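Local coordinates for protein ribonucleoside-diphosphate reductase subunit beta (Bacillus halodurans C-125, PDB 2RCC) that probably serves as the di-iron small subunit of class I ribonucleotide reductase, which makes deoxyribonucleotides for DNA synthesis, at residues K65-L70 with E76-I81; M97-Y102 with K173-S178; K153-F158 with K262-Y267. One frame throughout, in Å; residues are numbered along the deposited sequence.

Interaction 1 (K65-L70 with E76-I81); sequences KQFPTL and EAFKKI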
loop_
_atom_site.group_PDB
_atom_site.type_symbol
_atom_site.label_atom_id
_atom_site.label_comp_id
_atom_site.label_asym_id
_atom_site.label_seq_id
_atom_site.Cartn_x
_atom_site.Cartn_y
_atom_site.Cartn_z
ATOM N N LYS A 65 22.437 -20.919 14.930
ATOM C CA LYS A 65 23.587 -21.642 15.456
ATOM C C LYS A 65 24.676 -20.692 15.950
ATOM O O LYS A 65 25.334 -20.996 16.937
ATOM C CB LYS A 65 24.177 -22.591 14.405
ATOM C CG LYS A 65 23.271 -23.746 14.017
ATOM N N GLN A 66 24.903 -19.563 15.261
ATOM C CA GLN A 66 25.936 -18.595 15.697
ATOM C C GLN A 66 25.571 -17.781 16.924
ATOM O O GLN A 66 26.478 -17.349 17.641
ATOM C CB GLN A 66 26.267 -17.573 14.601
ATOM C CG GLN A 66 27.191 -18.063 13.513
ATOM C CD GLN A 66 27.520 -16.974 12.543
ATOM O OE1 GLN A 66 26.629 -16.251 12.098
ATOM N NE2 GLN A 66 28.817 -16.839 12.193
ATOM N N PHE A 67 24.269 -17.553 17.144
ATOM C CA PHE A 67 23.806 -16.633 18.193
ATOM C C PHE A 67 24.396 -16.869 19.590
ATOM O O PHE A 67 24.857 -15.911 20.215
ATOM C CB PHE A 67 22.273 -16.528 18.211
ATOM C CG PHE A 67 21.755 -15.417 19.082
ATOM C CD1 PHE A 67 22.031 -14.087 18.766
ATOM C CD2 PHE A 67 21.017 -15.688 20.225
ATOM C CE1 PHE A 67 21.569 -13.051 19.568
ATOM C CE2 PHE A 67 20.554 -14.649 21.024
ATOM C CZ PHE A 67 20.819 -13.336 20.685
ATOM N N PRO A 68 24.405 -18.133 20.078
ATOM C CA PRO A 68 25.070 -18.445 21.357
ATOM C C PRO A 68 26.567 -18.209 21.403
ATOM O O PRO A 68 27.104 -18.123 22.503
ATOM C CB PRO A 68 24.862 -19.955 21.505
ATOM C CG PRO A 68 23.741 -20.267 20.695
ATOM C CD PRO A 68 23.751 -19.336 19.533
ATOM N N THR A 69 27.239 -18.160 20.244
ATOM C CA THR A 69 28.685 -17.931 20.171
ATOM C C THR A 69 29.062 -16.461 20.409
ATOM O O THR A 69 30.228 -16.182 20.597
ATOM C CB THR A 69 29.298 -18.409 18.815
ATOM O OG1 THR A 69 28.991 -17.475 17.778
ATOM C CG2 THR A 69 28.770 -19.812 18.426
ATOM N N LEU A 70 28.088 -15.538 20.349
ATOM C CA LEU A 70 28.337 -14.116 20.589
ATOM C C LEU A 70 28.554 -13.878 22.074
ATOM O O LEU A 70 28.125 -14.689 22.902
ATOM C CB LEU A 70 27.160 -13.253 20.105
ATOM C CG LEU A 70 26.938 -12.923 18.625
ATOM C CD1 LEU A 70 26.941 -14.133 17.699
ATOM C CD2 LEU A 70 25.616 -12.173 18.527
ATOM N N GLU A 76 22.675 -9.721 24.407
ATOM C CA GLU A 76 21.746 -8.791 25.051
ATOM C C GLU A 76 21.403 -7.569 24.207
ATOM O O GLU A 76 20.229 -7.207 24.118
ATOM C CB GLU A 76 22.246 -8.378 26.451
ATOM C CG GLU A 76 22.172 -9.478 27.496
ATOM C CD GLU A 76 20.740 -9.957 27.759
ATOM O OE1 GLU A 76 19.820 -9.096 27.833
ATOM O OE2 GLU A 76 20.546 -11.197 27.879
ATOM N N ALA A 77 22.402 -6.942 23.597
ATOM C CA ALA A 77 22.188 -5.793 22.713
ATOM C C ALA A 77 21.320 -6.184 21.533
ATOM O O ALA A 77 20.415 -5.463 21.179
ATOM C CB ALA A 77 23.531 -5.192 22.218
ATOM N N PHE A 78 21.609 -7.337 20.940
ATOM C CA PHE A 78 20.848 -7.859 19.815
ATOM C C PHE A 78 19.383 -8.036 20.194
ATOM O O PHE A 78 18.509 -7.609 19.460
ATOM C CB PHE A 78 21.433 -9.221 19.389
ATOM C CG PHE A 78 20.935 -9.740 18.055
ATOM C CD1 PHE A 78 19.627 -10.221 17.890
ATOM C CD2 PHE A 78 21.803 -9.843 16.975
ATOM C CE1 PHE A 78 19.213 -10.716 16.676
ATOM C CE2 PHE A 78 21.360 -10.346 15.753
ATOM C CZ PHE A 78 20.062 -10.781 15.630
ATOM N N LYS A 79 19.120 -8.715 21.312
ATOM C CA LYS A 79 17.735 -8.945 21.793
ATOM C C LYS A 79 16.998 -7.662 22.031
ATOM O O LYS A 79 15.824 -7.533 21.626
ATOM C CB LYS A 79 17.731 -9.815 23.069
ATOM C CG LYS A 79 18.028 -11.286 22.768
ATOM C CD LYS A 79 18.591 -12.094 23.935
ATOM C CE LYS A 79 17.667 -12.185 25.117
ATOM N NZ LYS A 79 18.271 -13.106 26.129
ATOM N N LYS A 80 17.688 -6.714 22.673
ATOM C CA LYS A 80 17.110 -5.404 22.972
ATOM C C LYS A 80 16.771 -4.631 21.711
ATOM O O LYS A 80 15.669 -4.099 21.606
ATOM C CB LYS A 80 18.025 -4.561 23.848
ATOM C CG LYS A 80 18.085 -4.989 25.272
ATOM C CD LYS A 80 19.236 -4.349 25.995
ATOM C CE LYS A 80 19.384 -4.908 27.409
ATOM N NZ LYS A 80 18.294 -4.513 28.336
ATOM N N ILE A 81 17.677 -4.624 20.742
ATOM C CA ILE A 81 17.476 -3.874 19.502
ATOM C C ILE A 81 16.426 -4.540 18.582
ATOM O O ILE A 81 15.469 -3.869 18.156
ATOM C CB ILE A 81 18.809 -3.613 18.765
ATOM C CG1 ILE A 81 19.755 -2.749 19.622
ATOM C CG2 ILE A 81 18.565 -2.864 17.460
ATOM C CD1 ILE A 81 21.211 -2.847 19.141
#
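Phe67 drives the edge of its ring at the face of Phe78, a T-shaped pair whose centroids lie 5.2 Å apart with the planes at 65°. CE1 of Phe67 does the touching: it stands over the rim of the Phe78 ring, 3.7 Å from Phe78 CG, while Phe78 CB lies level with the Phe67 ring at its edge. The neighbouring corner, Phe67 CZ, meets Lys79 CG at 4.0 Å, the lysine chain crossing the ring edge at about a right angle. Farther along, that chain bends (chi3 62°) and its NZ makes a weak salt bridge to Glu76 OE2. The motif is a short turn between consecutive helices, 61-66 and 72-87, of the ferritin-like all-helical fold. Phe67, in the 3-10 segment between them, has CG anti to the backbone N (chi1 -169°), which carries the ring across to helix 72-87. Just behind it, Gln66 O receives both Thr69 N at 2.8 Å and Thr69 OG1 at 2.5 Å, the hydroxyl arriving on a lone pair in the carbonyl plane. An alanine in place of Phe67 would remove the edge that covers Phe78 and is likely to leave a gap between the turn and the helix. Outward from the pair, Phe78 packs on Val129 and Leu133 and takes a second edge-to-face partner in Phe197, while the amide of Gln66 bonds to Gln204 O and Met206 N.

Interaction 2 (M97-Y102 with K173-S178); sequences MRAAEY and KTFLES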
loop_
_atom_site.group_PDB
_atom_site.type_symbol
_atom_site.label_atom_id
_atom_site.label_comp_id
_atom_site.label_asym_id
_atom_site.label_seq_id
_atom_site.Cartn_x
_atom_site.Cartn_y
_atom_site.Cartn_z
HETATM N N MSE A 97 0.171 8.093 7.637
HETATM C CA MSE A 97 -0.953 7.673 6.794
HETATM C C MSE A 97 -2.168 8.561 6.960
HETATM O O MSE A 97 -2.895 8.749 5.976
HETATM C CB MSE A 97 -1.265 6.184 6.968
HETATM C CG MSE A 97 -0.133 5.243 6.519
HETATM SE SE MSE A 97 0.629 5.522 4.734
HETATM C CE MSE A 97 -1.100 5.312 3.782
ATOM N N ARG A 98 -2.399 9.131 8.152
ATOM C CA ARG A 98 -3.467 10.128 8.332
ATOM C C ARG A 98 -3.127 11.390 7.504
ATOM O O ARG A 98 -4.019 11.995 6.922
ATOM C CB ARG A 98 -3.699 10.504 9.796
ATOM N N ALA A 99 -1.836 11.760 7.433
ATOM C CA ALA A 99 -1.400 12.927 6.642
ATOM C C ALA A 99 -1.513 12.612 5.151
ATOM O O ALA A 99 -1.839 13.479 4.317
ATOM C CB ALA A 99 0.058 13.302 6.995
ATOM N N ALA A 100 -1.254 11.352 4.815
ATOM C CA ALA A 100 -1.311 10.874 3.417
ATOM C C ALA A 100 -2.673 11.081 2.784
ATOM O O ALA A 100 -2.747 11.312 1.587
ATOM C CB ALA A 100 -0.860 9.367 3.283
ATOM N N GLU A 101 -3.741 11.071 3.585
ATOM C CA GLU A 101 -5.102 11.319 3.085
ATOM C C GLU A 101 -5.319 12.741 2.466
ATOM O O GLU A 101 -6.291 12.962 1.779
ATOM C CB GLU A 101 -6.120 11.047 4.201
ATOM C CG GLU A 101 -7.497 10.738 3.688
ATOM C CD GLU A 101 -8.474 10.278 4.787
ATOM O OE1 GLU A 101 -8.215 10.470 5.998
ATOM O OE2 GLU A 101 -9.530 9.740 4.408
ATOM N N TYR A 102 -4.394 13.664 2.712
ATOM C CA TYR A 102 -4.421 15.052 2.205
ATOM C C TYR A 102 -3.604 15.264 0.943
ATOM O O TYR A 102 -3.627 16.348 0.367
ATOM C CB TYR A 102 -3.966 16.010 3.319
ATOM C CG TYR A 102 -4.932 16.024 4.458
ATOM C CD1 TYR A 102 -5.985 16.926 4.494
ATOM C CD2 TYR A 102 -4.819 15.114 5.498
ATOM C CE1 TYR A 102 -6.902 16.923 5.535
ATOM C CE2 TYR A 102 -5.732 15.103 6.531
ATOM C CZ TYR A 102 -6.770 16.013 6.544
ATOM O OH TYR A 102 -7.690 15.996 7.576
ATOM N N LYS A 173 2.026 24.135 6.251
ATOM C CA LYS A 173 3.130 24.296 7.180
ATOM C C LYS A 173 3.256 23.085 8.110
ATOM O O LYS A 173 4.341 22.585 8.290
ATOM C CB LYS A 173 2.932 25.575 7.999
ATOM C CG LYS A 173 4.095 25.963 8.896
ATOM C CD LYS A 173 3.720 27.188 9.733
ATOM C CE LYS A 173 4.792 27.521 10.757
ATOM N NZ LYS A 173 6.080 27.856 10.070
ATOM N N THR A 174 2.156 22.647 8.715
ATOM C CA THR A 174 2.169 21.445 9.579
ATOM C C THR A 174 2.396 20.151 8.750
ATOM O O THR A 174 2.970 19.175 9.249
ATOM C CB THR A 174 0.908 21.348 10.467
ATOM O OG1 THR A 174 -0.284 21.260 9.650
ATOM C CG2 THR A 174 0.836 22.534 11.427
ATOM N N PHE A 175 1.959 20.124 7.491
ATOM C CA PHE A 175 2.235 18.994 6.608
ATOM C C PHE A 175 3.735 18.891 6.321
ATOM O O PHE A 175 4.319 17.801 6.366
ATOM C CB PHE A 175 1.473 19.107 5.299
ATOM C CG PHE A 175 1.527 17.862 4.489
ATOM C CD1 PHE A 175 2.556 17.664 3.588
ATOM C CD2 PHE A 175 0.567 16.866 4.644
ATOM C CE1 PHE A 175 2.632 16.473 2.818
ATOM C CE2 PHE A 175 0.640 15.672 3.880
ATOM C CZ PHE A 175 1.681 15.499 2.971
ATOM N N LEU A 176 4.354 20.017 6.010
ATOM C CA LEU A 176 5.803 20.084 5.780
ATOM C C LEU A 176 6.587 19.616 7.026
ATOM O O LEU A 176 7.533 18.869 6.903
ATOM C CB LEU A 176 6.219 21.508 5.398
ATOM C CG LEU A 176 7.640 21.712 4.840
ATOM C CD1 LEU A 176 7.714 21.155 3.437
ATOM C CD2 LEU A 176 8.011 23.180 4.795
ATOM N N GLU A 177 6.167 20.063 8.208
ATOM C CA GLU A 177 6.772 19.648 9.470
ATOM C C GLU A 177 6.711 18.145 9.626
ATOM O O GLU A 177 7.691 17.517 9.987
ATOM C CB GLU A 177 6.089 20.326 10.646
ATOM C CG GLU A 177 6.347 21.820 10.694
ATOM C CD GLU A 177 5.516 22.571 11.736
ATOM O OE1 GLU A 177 4.791 21.927 12.545
ATOM O OE2 GLU A 177 5.607 23.826 11.729
ATOM N N SER A 178 5.543 17.590 9.331
ATOM C CA SER A 178 5.287 16.153 9.352
ATOM C C SER A 178 6.190 15.373 8.362
ATOM O O SER A 178 6.675 14.290 8.681
ATOM C CB SER A 178 3.780 15.941 9.102
ATOM O OG SER A 178 3.485 14.585 8.912
#
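Ala99 O takes a backbone hydrogen bond from Tyr102 N at 3.0 Å, and across the contact Phe175 CE2 comes to 3.3 Å from it. The oxygen lies in the plane of the Phe175 ring, at its edge, where the slightly positive C-H rim of an aromatic would suit a carbonyl; this is a C-H to oxygen approach, and no conventional hydrogen bond crosses the contact. The edge of the Tyr102 ring also has this oxygen in its plane. Phe175 gets there because its CG is anti to the backbone N (chi1 -169°), sending the ring out from helix 172-187 to the last turn of helix 95-100, at Ala99. Beside the oxygen, Ala99 CB touches Phe175 CE2 at 4.0 Å and Ser178 OG at 4.1 Å, a small methyl facing two residues one helical turn apart. With so little bulk at Ala99, its CA comes within 7.1 Å of Phe175 CA. This is close helix packing within the ferritin-like fold of the small chain, and helix 172-187 also carries Glu186, an iron ligand by similarity. Phe166 of helix 150-168 covers Ala99 and stacks edge-to-face with Tyr102, and Leu234 and Leu23 pack on Phe175. On the 97-102 side the subunit interface begins: the carboxylate of Glu101 forms a salt bridge with Arg98 of the second subunit.

Interaction 3 (K153-F158 with K262-Y267); sequences KERNEF and KDWFRY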
loop_
_atom_site.group_PDB
_atom_site.type_symbol
_atom_site.label_atom_id
_atom_site.label_comp_id
_atom_site.label_asym_id
_atom_site.label_seq_id
_atom_site.Cartn_x
_atom_site.Cartn_y
_atom_site.Cartn_z
ATOM N N LYS A 153 9.339 5.792 26.311
ATOM C CA LYS A 153 8.208 6.704 26.542
ATOM C C LYS A 153 8.551 8.140 26.142
ATOM O O LYS A 153 7.739 8.807 25.505
ATOM C CB LYS A 153 7.748 6.668 28.006
ATOM N N GLU A 154 9.754 8.595 26.494
ATOM C CA GLU A 154 10.210 9.949 26.155
ATOM C C GLU A 154 10.450 10.130 24.654
ATOM O O GLU A 154 10.203 11.214 24.117
ATOM C CB GLU A 154 11.479 10.317 26.941
ATOM N N ARG A 155 10.913 9.079 23.980
ATOM C CA ARG A 155 11.183 9.171 22.565
ATOM C C ARG A 155 9.858 9.242 21.794
ATOM O O ARG A 155 9.739 10.011 20.842
ATOM C CB ARG A 155 12.049 7.995 22.106
ATOM C CG ARG A 155 12.949 8.382 20.988
ATOM C CD ARG A 155 13.870 7.261 20.528
ATOM N NE ARG A 155 14.745 7.811 19.500
ATOM C CZ ARG A 155 15.514 7.129 18.659
ATOM N NH1 ARG A 155 15.564 5.797 18.640
ATOM N NH2 ARG A 155 16.237 7.834 17.807
ATOM N N ASN A 156 8.878 8.453 22.230
ATOM C CA ASN A 156 7.559 8.427 21.614
ATOM C C ASN A 156 6.803 9.738 21.798
ATOM O O ASN A 156 6.076 10.145 20.898
ATOM C CB ASN A 156 6.752 7.205 22.095
ATOM C CG ASN A 156 7.341 5.863 21.582
ATOM O OD1 ASN A 156 8.275 5.845 20.771
ATOM N ND2 ASN A 156 6.781 4.746 22.046
ATOM N N GLU A 157 6.998 10.407 22.927
ATOM C CA GLU A 157 6.404 11.724 23.160
ATOM C C GLU A 157 7.000 12.832 22.252
ATOM O O GLU A 157 6.277 13.757 21.889
ATOM C CB GLU A 157 6.489 12.098 24.646
ATOM C CG GLU A 157 5.528 11.278 25.526
ATOM C CD GLU A 157 5.797 11.409 27.028
ATOM O OE1 GLU A 157 6.409 12.420 27.458
ATOM O OE2 GLU A 157 5.385 10.497 27.787
ATOM N N PHE A 158 8.297 12.748 21.908
ATOM C CA PHE A 158 8.955 13.696 20.971
ATOM C C PHE A 158 8.285 13.599 19.593
ATOM O O PHE A 158 7.910 14.621 19.000
ATOM C CB PHE A 158 10.498 13.442 20.869
ATOM C CG PHE A 158 11.211 14.202 19.721
ATOM C CD1 PHE A 158 11.492 15.569 19.819
ATOM C CD2 PHE A 158 11.634 13.536 18.558
ATOM C CE1 PHE A 158 12.151 16.264 18.761
ATOM C CE2 PHE A 158 12.308 14.241 17.493
ATOM C CZ PHE A 158 12.555 15.591 17.606
ATOM N N LYS A 262 21.796 9.540 19.593
ATOM C CA LYS A 262 23.020 9.367 20.379
ATOM C C LYS A 262 22.676 8.890 21.773
ATOM O O LYS A 262 23.353 8.034 22.293
ATOM C CB LYS A 262 23.819 10.676 20.462
ATOM C CG LYS A 262 24.386 11.096 19.128
ATOM C CD LYS A 262 24.935 12.493 19.124
ATOM C CE LYS A 262 25.233 12.900 17.661
ATOM N NZ LYS A 262 25.954 14.158 17.502
ATOM N N ASP A 263 21.609 9.422 22.368
ATOM C CA ASP A 263 21.172 8.991 23.714
ATOM C C ASP A 263 20.769 7.516 23.696
ATOM O O ASP A 263 21.162 6.741 24.562
ATOM C CB ASP A 263 19.996 9.830 24.216
ATOM C CG ASP A 263 20.363 11.297 24.499
ATOM O OD1 ASP A 263 21.547 11.620 24.759
ATOM O OD2 ASP A 263 19.434 12.142 24.444
ATOM N N TRP A 264 19.958 7.151 22.723
ATOM C CA TRP A 264 19.532 5.774 22.561
ATOM C C TRP A 264 20.725 4.856 22.355
ATOM O O TRP A 264 20.823 3.799 22.984
ATOM C CB TRP A 264 18.537 5.668 21.419
ATOM C CG TRP A 264 17.155 6.008 21.863
ATOM C CD1 TRP A 264 16.563 7.243 21.949
ATOM C CD2 TRP A 264 16.194 5.082 22.317
ATOM N NE1 TRP A 264 15.291 7.131 22.407
ATOM C CE2 TRP A 264 15.030 5.809 22.638
ATOM C CE3 TRP A 264 16.196 3.694 22.472
ATOM C CZ2 TRP A 264 13.879 5.201 23.081
ATOM C CZ3 TRP A 264 15.061 3.089 22.928
ATOM C CH2 TRP A 264 13.916 3.837 23.240
ATOM N N PHE A 265 21.607 5.257 21.456
ATOM C CA PHE A 265 22.848 4.531 21.230
ATOM C C PHE A 265 23.623 4.377 22.566
ATOM O O PHE A 265 24.100 3.298 22.900
ATOM C CB PHE A 265 23.735 5.294 20.251
ATOM C CG PHE A 265 25.135 4.799 20.258
ATOM C CD1 PHE A 265 25.393 3.530 19.802
ATOM C CD2 PHE A 265 26.161 5.552 20.830
ATOM C CE1 PHE A 265 26.691 2.999 19.851
ATOM C CE2 PHE A 265 27.456 5.034 20.894
ATOM C CZ PHE A 265 27.713 3.754 20.369
ATOM N N ARG A 266 23.731 5.459 23.339
ATOM C CA ARG A 266 24.453 5.373 24.613
ATOM C C ARG A 266 23.793 4.417 25.627
ATOM O O ARG A 266 24.462 3.723 26.390
ATOM C CB ARG A 266 24.594 6.750 25.247
ATOM C CG ARG A 266 25.700 7.602 24.668
ATOM C CD ARG A 266 25.778 8.956 25.411
ATOM N NE ARG A 266 25.040 10.015 24.728
ATOM C CZ ARG A 266 25.568 11.067 24.086
ATOM N NH1 ARG A 266 26.882 11.328 24.059
ATOM N NH2 ARG A 266 24.748 11.924 23.490
ATOM N N TYR A 267 22.472 4.432 25.643
ATOM C CA TYR A 267 21.667 3.625 26.547
ATOM C C TYR A 267 21.785 2.128 26.292
ATOM O O TYR A 267 21.912 1.345 27.219
ATOM C CB TYR A 267 20.218 4.071 26.352
ATOM C CG TYR A 267 19.155 3.450 27.213
ATOM C CD1 TYR A 267 19.274 3.457 28.589
ATOM C CD2 TYR A 267 17.957 2.988 26.654
ATOM C CE1 TYR A 267 18.282 2.944 29.398
ATOM C CE2 TYR A 267 16.949 2.487 27.452
ATOM C CZ TYR A 267 17.130 2.456 28.834
ATOM O OH TYR A 267 16.156 1.963 29.669
#
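Arg155 lays its guanidinium over the indole of Trp264, a cation-pi stack that joins two long helices, 150-168 and 244-268, of the ferritin-like fold. The planes stand 29° apart, so the overlap is slightly tilted. As modelled, Arg155 CZ sits over the face, 3.7 Å from the centroid of the five-membered ring and 22° off its normal. The arginine chain, extended from CG to NE, runs obliquely across the indole, and its aliphatic part passes the NE1 edge, Arg155 CB lying 3.4 Å from Trp264 NE1. This is the tight part, and too tight in one place: the separation of 2.4 Å between Arg155 CD and Trp264 NE1 is shorter than packing allows. Both residues were deposited in two conformers, and the pair given may not occur together, so that separation and the finer details of the stack are best regarded as doubtful. Arg155 NE and Trp264 NE1 are both donors and form no bond with each other. The solvent side of helix 244-268 is looser. There Arg266 is exposed; its NH2 reaches Asp263 OD1 only weakly, at 3.5 Å, and its NH1 pairs with Glu282. Tyr267, though exposed, turns back to Val151 and Asp149 at the start of helix 150-168. The buried arginine, in contrast, probably has its charge balanced by Glu261. Phe190 is a second cation-pi partner, and Glu261, just ahead of the 262-267 segment, takes the strongest polar bond, a salt bridge from Arg155 NH2 to Glu261 OE1.

All three contacts are buried, but their chemistry differs with place. Interaction 1 lies farthest out, with its centre 24 Å from that of the chain, and joins neighbours in sequence through aromatic rings. Interactions 2 and 3 lie about 15 Å from that centre and join helices far apart in sequence, one through an aromatic edge at a backbone carbonyl, the other through a charged group over an indole. Helix 150-168 relates these two: it supplies Arg155 to interaction 3, and its Phe166 and Tyr163 flank interaction 2. Interactions 1 and 2 occupy opposite sides of the chain centre, about 38 Å apart between centres, and interaction 2 alone borders the second subunit.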